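Local coordinates for NAD(FAD)-dependent dehydrogenase, NirB-family (N-terminal domain) (PDB 3KLJ), which catalyses the NADH-dependent reduction of rubredoxin through one bound FAD, passing electrons on to the dioxygen-scavenging system of an obligate anaerobe, at residues G147-G153 / T170-I176; E183-D187 / S316-E321; K197-I203 / V309-S313; I54-N58 / K138-E142; V229-L233 / K244-L248. All coordinates share one frame; numbering follows the deposited sequence.

In the fold
Contact 1 lies within the NADH-binding domain; contact 4 joins that domain's helix 133-146, which runs directly into strand 149-152 of contact 1, to helix 51-56 of the FAD-binding domain; their centres are about 14 Å apart. Contacts 2 and 3 share strand 312-317 and tie the NADH-binding domain, through the loop before helix 188-199 and the end of that helix, to the C-terminal domain; their centres are about 19 Å apart. Contact 3 touches contact 1 where Ile203 packs on Ile174. Contact 5, beside the FAD, is about 32 Å from contact 3, centre to centre, and nested in the chain loops that contacts 2 and 3 close. Together they link all three domains.

Contact 1 (G147-G153 / T170-I176)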
# COMPACT_ATOMS: atom_id res chain seq x y z
N GLY A 147 4.04 -26.68 -6.33
CA GLY A 147 4.30 -26.69 -7.76
C GLY A 147 3.54 -25.64 -8.56
O GLY A 147 3.82 -25.45 -9.75
N LYS A 148 2.57 -24.99 -7.92
CA LYS A 148 1.80 -23.89 -8.54
C LYS A 148 1.09 -23.02 -7.48
O LYS A 148 0.88 -23.46 -6.35
CB LYS A 148 0.80 -24.40 -9.60
CG LYS A 148 -0.23 -25.40 -9.09
CD LYS A 148 -0.69 -26.36 -10.19
CE LYS A 148 -1.73 -25.73 -11.10
NZ LYS A 148 -2.07 -26.63 -12.26
N ALA A 149 0.74 -21.79 -7.85
CA ALA A 149 0.06 -20.87 -6.93
C ALA A 149 -1.33 -20.47 -7.42
O ALA A 149 -1.59 -20.41 -8.63
CB ALA A 149 0.92 -19.63 -6.69
N PHE A 150 -2.23 -20.21 -6.47
CA PHE A 150 -3.55 -19.67 -6.79
C PHE A 150 -3.75 -18.41 -5.95
O PHE A 150 -3.81 -18.48 -4.72
CB PHE A 150 -4.64 -20.71 -6.52
CG PHE A 150 -6.02 -20.27 -6.95
CD1 PHE A 150 -6.28 -19.90 -8.28
CD2 PHE A 150 -7.08 -20.27 -6.05
CE1 PHE A 150 -7.56 -19.50 -8.68
CE2 PHE A 150 -8.36 -19.88 -6.43
CZ PHE A 150 -8.59 -19.49 -7.75
N ILE A 151 -3.81 -17.26 -6.63
CA ILE A 151 -3.95 -15.98 -5.95
C ILE A 151 -5.41 -15.52 -5.96
O ILE A 151 -6.00 -15.32 -7.02
CB ILE A 151 -3.01 -14.89 -6.56
CG1 ILE A 151 -1.54 -15.26 -6.34
CG2 ILE A 151 -3.26 -13.51 -5.92
CD1 ILE A 151 -0.85 -15.80 -7.55
N ILE A 152 -5.98 -15.37 -4.77
CA ILE A 152 -7.35 -14.89 -4.61
C ILE A 152 -7.33 -13.39 -4.31
O ILE A 152 -6.69 -12.94 -3.35
CB ILE A 152 -8.09 -15.67 -3.49
CG1 ILE A 152 -8.36 -17.12 -3.94
CG2 ILE A 152 -9.38 -14.95 -3.08
CD1 ILE A 152 -8.98 -18.01 -2.90
N GLY A 153 -8.05 -12.62 -5.13
CA GLY A 153 -8.10 -11.16 -4.96
C GLY A 153 -7.82 -10.44 -6.27
O GLY A 153 -6.89 -10.80 -6.99
N THR A 170 7.47 -20.76 -11.46
CA THR A 170 6.28 -21.49 -11.01
C THR A 170 5.00 -20.93 -11.64
O THR A 170 4.75 -19.72 -11.59
CB THR A 170 6.18 -21.47 -9.47
OG1 THR A 170 7.25 -22.25 -8.92
CG2 THR A 170 4.86 -22.03 -8.98
N PRO A 171 4.17 -21.82 -12.25
CA PRO A 171 2.88 -21.39 -12.81
C PRO A 171 1.96 -20.79 -11.74
O PRO A 171 2.04 -21.17 -10.57
CB PRO A 171 2.28 -22.68 -13.35
CG PRO A 171 3.44 -23.61 -13.55
CD PRO A 171 4.42 -23.25 -12.48
N ALA A 172 1.10 -19.86 -12.15
CA ALA A 172 0.19 -19.19 -11.23
C ALA A 172 -1.01 -18.63 -11.99
O ALA A 172 -0.88 -18.19 -13.13
CB ALA A 172 0.91 -18.07 -10.49
N SER A 173 -2.17 -18.66 -11.35
CA SER A 173 -3.37 -18.04 -11.89
C SER A 173 -4.12 -17.31 -10.77
O SER A 173 -3.83 -17.50 -9.58
CB SER A 173 -4.26 -19.07 -12.62
OG SER A 173 -4.81 -20.03 -11.74
N ILE A 174 -5.07 -16.46 -11.16
CA ILE A 174 -5.79 -15.64 -10.20
C ILE A 174 -7.27 -16.01 -10.20
O ILE A 174 -7.83 -16.34 -11.24
CB ILE A 174 -5.62 -14.13 -10.53
CG1 ILE A 174 -4.14 -13.75 -10.48
CG2 ILE A 174 -6.46 -13.24 -9.60
CD1 ILE A 174 -3.81 -12.43 -11.22
N GLY A 175 -7.89 -15.95 -9.02
CA GLY A 175 -9.33 -16.11 -8.89
C GLY A 175 -9.94 -14.87 -8.27
O GLY A 175 -9.46 -14.39 -7.24
N ILE A 176 -10.98 -14.34 -8.90
CA ILE A 176 -11.69 -13.15 -8.41
C ILE A 176 -13.19 -13.45 -8.36
O ILE A 176 -13.66 -14.33 -9.09
CB ILE A 176 -11.41 -11.87 -9.28
CG1 ILE A 176 -11.98 -12.00 -10.70
CG2 ILE A 176 -9.92 -11.56 -9.34
CD1 ILE A 176 -11.82 -10.75 -11.55
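Phe150 reaches across to the neighbouring strand and lays its CE1-CZ side against Gly175, with CZ 3.6 Å from Gly175 CA. A chi1 of -174°, which sets CG opposite the backbone N and beside the carbonyl carbon, carries the ring there. Gly175 has no side chain on this face, where a beta-carbon would collide with the ring. Ser173 lies on the same face, its OG in the ring plane at the edge, 3.8 Å from Phe150 CD1. Ala149, Ile151, Ala172 and Ile174 line the other face: the Ile151 CD1 methyl leans back to Ala172 CB at 4.1 Å, while Ile174 sends CG2 to Ile151 O at 3.3 Å. Helix 156-168 covers this apolar side, and Leu217 and Ile218 of helix 215-220 pack on the Phe150 side. Between the faces, five backbone hydrogen bonds in parallel register join strands 149-152 and 172-175; the straightest, Ile151 N to Ser173 O, has an angle of 173° at the hydrogen. The strands and the helix between them form a right-handed beta-alpha-beta crossover of a Rossmann-type domain, and Gly153 begins a glycine pattern consistent with dinucleotide binding. Its amide still bonds to Gly175 O at 3.1 Å, so the pairing continues to the first glycine of that turn. The chemistry implies a polar backbone seam satisfied from strand to strand, sealed by hydrocarbon on the helix 156-168 side.

Contact 2 (E183-D187 / S316-E321); sequences ERQLD and SCGDIE
Glu321 lies along the backbone of residues 183-184 and reaches Arg184 with its carboxylate. Its CB begins the contact 3.4 Å from Glu183 O, and CG passes the same carbonyl oxygen at 3.3 Å. With CG opposite the backbone N (chi1 -170°) and the rest of the chain extended, the carboxylate is carried straight on past that carbonyl. CD still lies near Glu183 O. There the two oxygens part: OE1 comes to Glu183 CG at 3.6 Å, and OE2 makes a salt bridge to Arg184 NH1 at 3.0 Å in the conformer given here, one of two deposited for Arg184. In that conformer the guanidinium and carboxylate planes stand 86° apart, so a single N-O pair carries the bridge rather than a flat two-pronged pairing. Glu183 runs side by side with Glu321, and its carboxylate is close enough that Arg184, so placed, probably offsets some of the repulsion between the two acids. The contact joins the loop before helix 188-199 to the end of strand 312-317, in the antiparallel sheet of the C-terminal domain. Asp187 is the N-cap of that helix, its OD2 accepting from Gly190 N and also bonded to Tyr337, while OD1 forms a salt bridge with Arg330. Next to it, Ile320 pushes its CG2 branch against the Leu186-Asp187 peptide, 3.6 Å from Asp187 N. Ser316 donates its OG to Gln185 O at 2.6 Å, approaching in the carbonyl plane on a lone pair, and a water spans Arg184 O and Glu321 N, giving to the first and accepting from the second.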
# COMPACT_ATOMS: atom_id res chain seq x y z
N GLU A 183 -11.51 -3.43 -10.01
CA GLU A 183 -12.79 -2.73 -10.08
C GLU A 183 -12.80 -1.37 -9.38
O GLU A 183 -13.75 -0.60 -9.53
CB GLU A 183 -13.92 -3.62 -9.55
CG GLU A 183 -14.10 -3.58 -8.04
CD GLU A 183 -13.17 -4.54 -7.28
OE1 GLU A 183 -12.21 -5.07 -7.88
OE2 GLU A 183 -13.44 -4.76 -6.08
N ARG A 184 -11.76 -1.09 -8.60
CA ARG A 184 -11.62 0.20 -7.92
C ARG A 184 -10.93 1.22 -8.81
O ARG A 184 -11.04 2.42 -8.58
CB ARG A 184 -10.82 0.07 -6.62
CG ARG A 184 -11.27 -1.04 -5.68
CD ARG A 184 -10.26 -1.22 -4.55
NE ARG A 184 -10.60 -0.41 -3.38
CZ ARG A 184 -11.84 -0.05 -3.06
NH1 ARG A 184 -12.86 -0.43 -3.82
NH2 ARG A 184 -12.06 0.68 -1.97
N GLN A 185 -10.22 0.74 -9.83
CA GLN A 185 -9.41 1.63 -10.69
C GLN A 185 -9.92 1.71 -12.12
O GLN A 185 -9.62 2.67 -12.83
CB GLN A 185 -7.94 1.17 -10.69
CG GLN A 185 -7.13 1.77 -9.55
CD GLN A 185 -6.93 0.81 -8.40
OE1 GLN A 185 -6.97 -0.41 -8.56
NE2 GLN A 185 -6.69 1.37 -7.22
N LEU A 186 -10.69 0.70 -12.52
CA LEU A 186 -11.15 0.56 -13.90
C LEU A 186 -12.66 0.37 -13.95
O LEU A 186 -13.25 -0.21 -13.04
CB LEU A 186 -10.47 -0.67 -14.51
CG LEU A 186 -9.24 -0.58 -15.42
CD1 LEU A 186 -8.64 0.83 -15.56
CD2 LEU A 186 -8.18 -1.63 -15.08
N ASP A 187 -13.28 0.85 -15.03
CA ASP A 187 -14.66 0.43 -15.34
C ASP A 187 -14.64 -1.01 -15.85
O ASP A 187 -13.57 -1.63 -15.96
CB ASP A 187 -15.38 1.40 -16.29
CG ASP A 187 -14.75 1.49 -17.69
OD1 ASP A 187 -15.48 1.89 -18.62
OD2 ASP A 187 -13.55 1.19 -17.87
N SER A 316 -5.08 5.69 -12.95
CA SER A 316 -6.49 5.83 -12.63
C SER A 316 -6.66 7.01 -11.70
O SER A 316 -5.89 7.16 -10.75
CB SER A 316 -7.04 4.55 -11.99
OG SER A 316 -8.41 4.70 -11.67
N CYS A 317 -7.69 7.82 -11.97
CA CYS A 317 -7.90 9.06 -11.22
C CYS A 317 -9.36 9.30 -10.89
O CYS A 317 -10.23 9.21 -11.75
CB CYS A 317 -7.35 10.25 -12.00
SG CYS A 317 -7.41 11.82 -11.08
N GLY A 318 -9.62 9.63 -9.63
CA GLY A 318 -10.96 9.94 -9.16
C GLY A 318 -11.79 8.70 -8.95
O GLY A 318 -11.34 7.59 -9.21
N ASP A 319 -13.02 8.90 -8.47
CA ASP A 319 -13.94 7.81 -8.15
C ASP A 319 -14.49 7.13 -9.41
O ASP A 319 -15.56 7.49 -9.90
CB ASP A 319 -15.08 8.34 -7.26
CG ASP A 319 -16.12 7.28 -6.93
OD1 ASP A 319 -15.74 6.12 -6.63
OD2 ASP A 319 -17.33 7.60 -6.97
N ILE A 320 -13.74 6.15 -9.92
CA ILE A 320 -14.17 5.36 -11.07
C ILE A 320 -15.28 4.37 -10.71
O ILE A 320 -16.27 4.23 -11.44
CB ILE A 320 -12.98 4.58 -11.72
CG1 ILE A 320 -11.90 5.52 -12.27
CG2 ILE A 320 -13.46 3.65 -12.83
CD1 ILE A 320 -12.22 6.14 -13.64
N GLU A 321 -15.13 3.69 -9.57
CA GLU A 321 -16.01 2.56 -9.23
C GLU A 321 -17.51 2.92 -9.13
O GLU A 321 -18.36 2.19 -9.66
CB GLU A 321 -15.54 1.86 -7.95
CG GLU A 321 -16.27 0.55 -7.67
CD GLU A 321 -15.82 -0.13 -6.39
OE1 GLU A 321 -16.17 -1.32 -6.21
OE2 GLU A 321 -15.12 0.51 -5.57
O HOH W 1 -12.89 4.02 -8.05

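Contact 3 (K197-I203 / V309-S313)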
# COMPACT_ATOMS: atom_id res chain seq x y z
N LYS A 197 -5.36 -8.59 -22.05
CA LYS A 197 -3.93 -8.36 -22.17
C LYS A 197 -3.12 -9.26 -21.23
O LYS A 197 -2.06 -9.78 -21.60
CB LYS A 197 -3.60 -6.89 -21.88
CG LYS A 197 -4.03 -5.89 -22.94
CD LYS A 197 -3.34 -6.13 -24.28
CE LYS A 197 -3.65 -5.03 -25.26
NZ LYS A 197 -3.54 -5.51 -26.66
N LEU A 198 -3.63 -9.46 -20.02
CA LEU A 198 -3.00 -10.36 -19.07
C LEU A 198 -3.15 -11.84 -19.46
O LEU A 198 -2.23 -12.62 -19.24
CB LEU A 198 -3.52 -10.10 -17.65
CG LEU A 198 -3.11 -8.76 -17.03
CD1 LEU A 198 -3.82 -8.52 -15.69
CD2 LEU A 198 -1.60 -8.67 -16.86
N ASP A 199 -4.29 -12.19 -20.05
CA ASP A 199 -4.61 -13.57 -20.41
C ASP A 199 -3.78 -14.07 -21.59
O ASP A 199 -3.39 -15.23 -21.62
CB ASP A 199 -6.11 -13.73 -20.74
CG ASP A 199 -6.57 -15.20 -20.71
OD1 ASP A 199 -6.40 -15.86 -19.66
OD2 ASP A 199 -7.11 -15.68 -21.74
N ARG A 200 -3.54 -13.19 -22.56
CA ARG A 200 -2.67 -13.56 -23.68
C ARG A 200 -1.19 -13.53 -23.27
O ARG A 200 -0.33 -14.06 -23.98
CB ARG A 200 -2.98 -12.73 -24.95
CG ARG A 200 -2.41 -11.31 -25.00
CD ARG A 200 -3.02 -10.53 -26.18
NE ARG A 200 -3.48 -11.44 -27.24
CZ ARG A 200 -2.92 -11.57 -28.44
NH1 ARG A 200 -1.87 -10.83 -28.78
NH2 ARG A 200 -3.42 -12.43 -29.31
N LEU A 201 -0.91 -12.93 -22.11
CA LEU A 201 0.43 -12.97 -21.51
C LEU A 201 0.62 -14.13 -20.54
O LEU A 201 1.62 -14.20 -19.82
CB LEU A 201 0.74 -11.65 -20.80
CG LEU A 201 1.61 -10.60 -21.51
CD1 LEU A 201 1.61 -10.70 -23.05
CD2 LEU A 201 1.21 -9.20 -21.06
N GLY A 202 -0.35 -15.04 -20.53
CA GLY A 202 -0.28 -16.25 -19.71
C GLY A 202 -0.69 -16.08 -18.26
O GLY A 202 -0.57 -17.01 -17.47
N ILE A 203 -1.17 -14.89 -17.89
CA ILE A 203 -1.72 -14.68 -16.55
C ILE A 203 -3.24 -14.87 -16.61
O ILE A 203 -3.98 -13.98 -17.05
CB ILE A 203 -1.30 -13.30 -15.94
CG1 ILE A 203 0.22 -13.26 -15.74
CG2 ILE A 203 -1.99 -13.05 -14.59
CD1 ILE A 203 0.76 -11.94 -15.23
N VAL A 309 3.12 -4.44 -13.78
CA VAL A 309 2.80 -5.81 -14.20
C VAL A 309 2.87 -6.06 -15.69
O VAL A 309 2.34 -5.28 -16.49
CB VAL A 309 1.45 -6.33 -13.63
CG1 VAL A 309 0.31 -6.14 -14.62
CG2 VAL A 309 1.58 -7.80 -13.21
N SER A 310 3.55 -7.15 -16.04
CA SER A 310 3.63 -7.68 -17.41
C SER A 310 3.89 -6.62 -18.47
O SER A 310 3.56 -6.81 -19.65
CB SER A 310 2.37 -8.49 -17.72
OG SER A 310 2.19 -9.53 -16.78
N GLY A 311 4.49 -5.50 -18.05
CA GLY A 311 4.78 -4.38 -18.93
C GLY A 311 3.53 -3.68 -19.44
O GLY A 311 3.55 -3.13 -20.53
N ILE A 312 2.45 -3.73 -18.65
CA ILE A 312 1.19 -3.04 -18.95
C ILE A 312 0.92 -1.96 -17.90
O ILE A 312 0.80 -2.27 -16.70
CB ILE A 312 -0.03 -3.99 -19.01
CG1 ILE A 312 0.25 -5.18 -19.93
CG2 ILE A 312 -1.27 -3.23 -19.48
CD1 ILE A 312 -0.84 -6.23 -19.93
N SER A 313 0.83 -0.72 -18.34
CA SER A 313 0.82 0.43 -17.45
C SER A 313 -0.58 0.99 -17.26
O SER A 313 -1.35 1.09 -18.22
CB SER A 313 1.71 1.52 -18.02
OG SER A 313 1.21 1.95 -19.28
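Leu198 and Val309 cross at about a right angle, and the methyl CD2 of Leu198 rests 3.9 Å from Val309 CG1. That same methyl also lies 4.0 Å from Ile312 CD1, so one leucine branch touches both residues that flank a tight turn. Ile312 points at the helix end-on: with CG1 beside its backbone N and chi2 at 174°, the chain is stretched out and CD1 is its leading atom. CD1 touches both Lys197 and Leu201, tightly against Lys197 CB at 3.4 Å and more loosely against Leu201 CD2 at 3.8 Å. Only the base of Lys197 takes part; its chain bends off at chi2, and NZ is held by the carbonyl oxygen of Glu334. Leu201 CD2 also meets Ser310 CB at 3.6 Å. Ser310 in turn presents OG to Ile203, whose CD1 methyl lies 3.2 Å away, a close meeting of carbon and oxygen; the hydroxyl has a weak hydrogen bond with Gln163 of helix 156-168. That helix also backs the apolar group through Ile159, which packs on both Leu198 and Val309. Two backbone turns set these side chains facing one another and join the NADH-binding domain to the C-terminal domain. A Schellman motif with Gly202 as its C-prime residue ends helix 188-199, Ile203 N bonding to Leu198 O at 2.8 Å. Across the contact, a type I' turn from Val309 to Ile312, closed by Ile312 N to Val309 O, makes the tight two-residue hairpin between strands 306-309 and 312-317 of the C-terminal domain.

Contact 4 (I54-N58 / K138-E142)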
# COMPACT_ATOMS: atom_id res chain seq x y z
N ILE A 54 12.02 -10.50 -4.14
CA ILE A 54 12.50 -11.60 -3.31
C ILE A 54 12.03 -12.91 -3.97
O ILE A 54 12.79 -13.87 -4.09
CB ILE A 54 11.95 -11.49 -1.84
CG1 ILE A 54 12.31 -10.14 -1.21
CG2 ILE A 54 12.40 -12.68 -0.99
CD1 ILE A 54 13.79 -9.80 -1.20
N ILE A 55 10.78 -12.91 -4.42
CA ILE A 55 10.20 -14.04 -5.15
C ILE A 55 10.77 -14.11 -6.58
O ILE A 55 11.37 -15.11 -6.95
CB ILE A 55 8.64 -13.98 -5.12
CG1 ILE A 55 8.13 -14.20 -3.69
CG2 ILE A 55 8.04 -15.02 -6.06
CD1 ILE A 55 6.78 -13.58 -3.40
N ALA A 56 10.60 -13.05 -7.38
CA ALA A 56 10.99 -13.07 -8.80
C ALA A 56 12.49 -13.21 -9.11
O ALA A 56 12.86 -13.86 -10.10
CB ALA A 56 10.41 -11.85 -9.55
N LYS A 57 13.34 -12.60 -8.29
CA LYS A 57 14.79 -12.55 -8.57
C LYS A 57 15.64 -13.28 -7.55
O LYS A 57 16.88 -13.26 -7.64
CB LYS A 57 15.26 -11.10 -8.68
CG LYS A 57 14.90 -10.38 -10.00
CD LYS A 57 15.23 -8.90 -9.85
CE LYS A 57 14.91 -8.09 -11.10
NZ LYS A 57 14.95 -6.65 -10.75
N ASN A 58 14.98 -13.94 -6.59
CA ASN A 58 15.69 -14.68 -5.54
C ASN A 58 16.61 -13.76 -4.71
O ASN A 58 17.68 -14.18 -4.26
CB ASN A 58 16.47 -15.87 -6.14
CG ASN A 58 17.06 -16.79 -5.08
OD1 ASN A 58 16.40 -17.12 -4.09
ND2 ASN A 58 18.30 -17.21 -5.28
N LYS A 138 7.82 -17.77 2.99
CA LYS A 138 6.80 -18.81 3.13
C LYS A 138 6.12 -19.10 1.78
O LYS A 138 5.90 -20.27 1.42
CB LYS A 138 5.76 -18.42 4.18
CG LYS A 138 6.24 -18.54 5.63
CD LYS A 138 5.13 -18.15 6.61
CE LYS A 138 5.69 -17.67 7.94
NZ LYS A 138 6.34 -18.76 8.74
N ILE A 139 5.79 -18.05 1.04
CA ILE A 139 5.24 -18.21 -0.31
C ILE A 139 6.25 -18.86 -1.26
O ILE A 139 5.89 -19.78 -2.00
CB ILE A 139 4.71 -16.87 -0.91
CG1 ILE A 139 3.50 -16.38 -0.11
CG2 ILE A 139 4.33 -17.07 -2.36
CD1 ILE A 139 3.32 -14.88 -0.09
N LYS A 140 7.50 -18.39 -1.23
CA LYS A 140 8.56 -18.97 -2.07
C LYS A 140 8.58 -20.49 -1.95
O LYS A 140 8.58 -21.19 -2.95
CB LYS A 140 9.94 -18.42 -1.68
CG LYS A 140 10.30 -17.08 -2.30
CD LYS A 140 11.81 -16.85 -2.25
CE LYS A 140 12.51 -17.57 -3.38
NZ LYS A 140 13.97 -17.67 -3.16
N ASP A 141 8.57 -20.97 -0.71
CA ASP A 141 8.74 -22.39 -0.42
C ASP A 141 7.52 -23.24 -0.72
O ASP A 141 7.67 -24.37 -1.19
CB ASP A 141 9.19 -22.60 1.03
CG ASP A 141 10.63 -22.21 1.25
OD1 ASP A 141 10.96 -21.02 1.02
OD2 ASP A 141 11.43 -23.08 1.65
N GLU A 142 6.32 -22.72 -0.46
CA GLU A 142 5.11 -23.47 -0.78
C GLU A 142 4.95 -23.63 -2.29
O GLU A 142 4.52 -24.69 -2.76
CB GLU A 142 3.86 -22.86 -0.15
CG GLU A 142 3.35 -23.58 1.10
CD GLU A 142 2.91 -25.02 0.85
OE1 GLU A 142 1.69 -25.27 0.74
OE2 GLU A 142 3.78 -25.89 0.77
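Ile139 faces the helix containing Ile55, and its CG2 branch meets Ile55 CD1 at 4.4 Å, a loose apolar touch. Lys140, the next residue, carries most of the contact. It slides past Ile55 in the opposite direction, with its CG 3.9 Å from Ile55 CG1. Farther along, CD comes within 3.6 Å of Ile54 O, so the aliphatic part of the lysine lies across the last turn of helix 51-56. A bend at chi3 (82°) then swings the amine toward Asn58, the residue with positive phi that follows the helix. NZ donates to Asn58 OD1 at 2.7 Å, the nitrogen tilted 18° from the carbonyl plane. The asparagine side chain meets the lysine at about a right angle; its CG stands opposite the backbone N (chi1 -172°), extending the amide toward NZ. The stem of Lys140 packs on the side of helix 51-56 while its amine is bound just beyond the helix end. Asn58 has two deposited conformers, so this bond describes one of them. The side chain of Ile55 is about 8 Å from the FAD, and that of Ile139 about 8 Å from the side chain of FAD-binding Tyr131. Around the contact, helix 156-168 receives Ile55 on Leu161 and Ile165, while Ile139 packs on Phe128 of strand 127-128 and Ile224 of strand 222-225, setting helix 133-146 between helix 51-56 of the FAD-binding domain and the parallel sheet of the NADH-binding domain.

Contact 5 (V229-L233 / K244-L248); sequences VKPNL and KRGIL
Arg245 lays one face of its guanidinium against Pro231 CD, which sits 3.8 Å above the plane, offset toward the rim. The contact joins strand 229-231, paired antiparallel with strand 114-116 where the chain passes from the NADH-binding into the FAD-binding domain, to the loop before strand 247-249. The arginine crosses the proline at about a right angle. Its chain runs extended from CG to NE, with chi1 at 167°, and so carries the flat group past the ring to the backbone of Val229. There NH2 donates to Val229 O at 2.7 Å, in a bent bond with 132° at the hydrogen, the oxygen lying 29° out of the guanidinium plane. A water accepts from NH1 and gives a weak bond to Val229 O, while NE is bonded to Asn273 OD1; these three nitrogens therefore have partners that help fix the group's rotation. Lys230 lies across the arginine, but its amine turns off to Asn117. Pro231 also presses on this loop, with CG 3.3 Å from Arg245 O and 3.6 Å from Gly246 CA, where the lack of a side chain admits the ring closely. Between Pro231 and Leu233, Asn232 touches FAD, so this segment contributes directly to the FAD pocket. Farther along, Leu233 stretches its CD2 methyl over the Gly246-Ile247 peptide and stops 4.0 Å from Ile247 CG1.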
# COMPACT_ATOMS: atom_id res chain seq x y z
N VAL A 229 -5.74 -4.45 2.69
CA VAL A 229 -4.91 -4.19 3.84
C VAL A 229 -5.61 -3.09 4.65
O VAL A 229 -6.36 -2.30 4.07
CB VAL A 229 -3.50 -3.78 3.28
CG1 VAL A 229 -3.01 -2.45 3.78
CG2 VAL A 229 -2.49 -4.92 3.39
N LYS A 230 -5.43 -3.08 5.97
CA LYS A 230 -5.96 -2.02 6.85
C LYS A 230 -4.90 -1.53 7.85
O LYS A 230 -4.03 -2.30 8.25
CB LYS A 230 -7.16 -2.53 7.67
CG LYS A 230 -8.45 -2.76 6.89
CD LYS A 230 -9.59 -3.13 7.87
CE LYS A 230 -10.90 -3.35 7.15
NZ LYS A 230 -10.93 -4.63 6.40
N PRO A 231 -4.98 -0.26 8.27
CA PRO A 231 -4.11 0.23 9.33
C PRO A 231 -4.01 -0.74 10.52
O PRO A 231 -5.01 -1.26 11.00
CB PRO A 231 -4.79 1.53 9.76
CG PRO A 231 -5.30 2.07 8.45
CD PRO A 231 -5.84 0.83 7.75
N ASN A 232 -2.78 -0.98 10.96
CA ASN A 232 -2.51 -1.87 12.08
C ASN A 232 -2.44 -1.03 13.35
O ASN A 232 -1.41 -0.42 13.63
CB ASN A 232 -1.20 -2.61 11.80
CG ASN A 232 -0.97 -3.81 12.71
OD1 ASN A 232 -1.68 -4.02 13.70
ND2 ASN A 232 0.04 -4.59 12.38
N LEU A 233 -3.54 -1.00 14.11
CA LEU A 233 -3.66 -0.06 15.23
C LEU A 233 -4.39 -0.58 16.48
O LEU A 233 -4.85 0.23 17.30
CB LEU A 233 -4.31 1.26 14.74
CG LEU A 233 -5.60 1.15 13.89
CD1 LEU A 233 -6.75 0.49 14.68
CD2 LEU A 233 -6.04 2.51 13.35
N LYS A 244 -10.51 6.42 12.47
CA LYS A 244 -11.63 5.91 11.70
C LYS A 244 -11.17 4.63 11.01
O LYS A 244 -11.25 3.56 11.60
CB LYS A 244 -12.16 6.96 10.71
CG LYS A 244 -12.63 8.27 11.35
CD LYS A 244 -13.94 8.12 12.10
CE LYS A 244 -14.26 9.38 12.90
NZ LYS A 244 -15.58 9.29 13.63
N ARG A 245 -10.70 4.74 9.77
CA ARG A 245 -9.97 3.65 9.14
C ARG A 245 -8.55 3.64 9.72
O ARG A 245 -8.07 2.61 10.17
CB ARG A 245 -9.91 3.82 7.61
CG ARG A 245 -8.89 2.89 6.92
CD ARG A 245 -9.06 2.89 5.39
NE ARG A 245 -8.00 2.11 4.75
CZ ARG A 245 -8.13 0.85 4.36
NH1 ARG A 245 -9.28 0.19 4.53
NH2 ARG A 245 -7.10 0.23 3.79
N GLY A 246 -7.90 4.81 9.70
CA GLY A 246 -6.57 4.95 10.26
C GLY A 246 -6.57 5.88 11.45
O GLY A 246 -7.63 6.38 11.84
N ILE A 247 -5.38 6.12 12.02
CA ILE A 247 -5.23 7.09 13.11
C ILE A 247 -5.34 8.49 12.49
O ILE A 247 -4.63 8.81 11.54
CB ILE A 247 -3.87 6.92 13.88
CG1 ILE A 247 -3.80 5.55 14.57
CG2 ILE A 247 -3.68 8.05 14.91
CD1 ILE A 247 -2.43 5.21 15.13
N LEU A 248 -6.24 9.30 13.04
CA LEU A 248 -6.51 10.63 12.50
C LEU A 248 -5.35 11.58 12.82
O LEU A 248 -4.94 11.68 13.98
CB LEU A 248 -7.84 11.16 13.06
CG LEU A 248 -9.18 10.89 12.33
CD1 LEU A 248 -9.23 9.61 11.44
CD2 LEU A 248 -10.37 10.93 13.28
O HOH W 2 -9.64 -2.85 3.38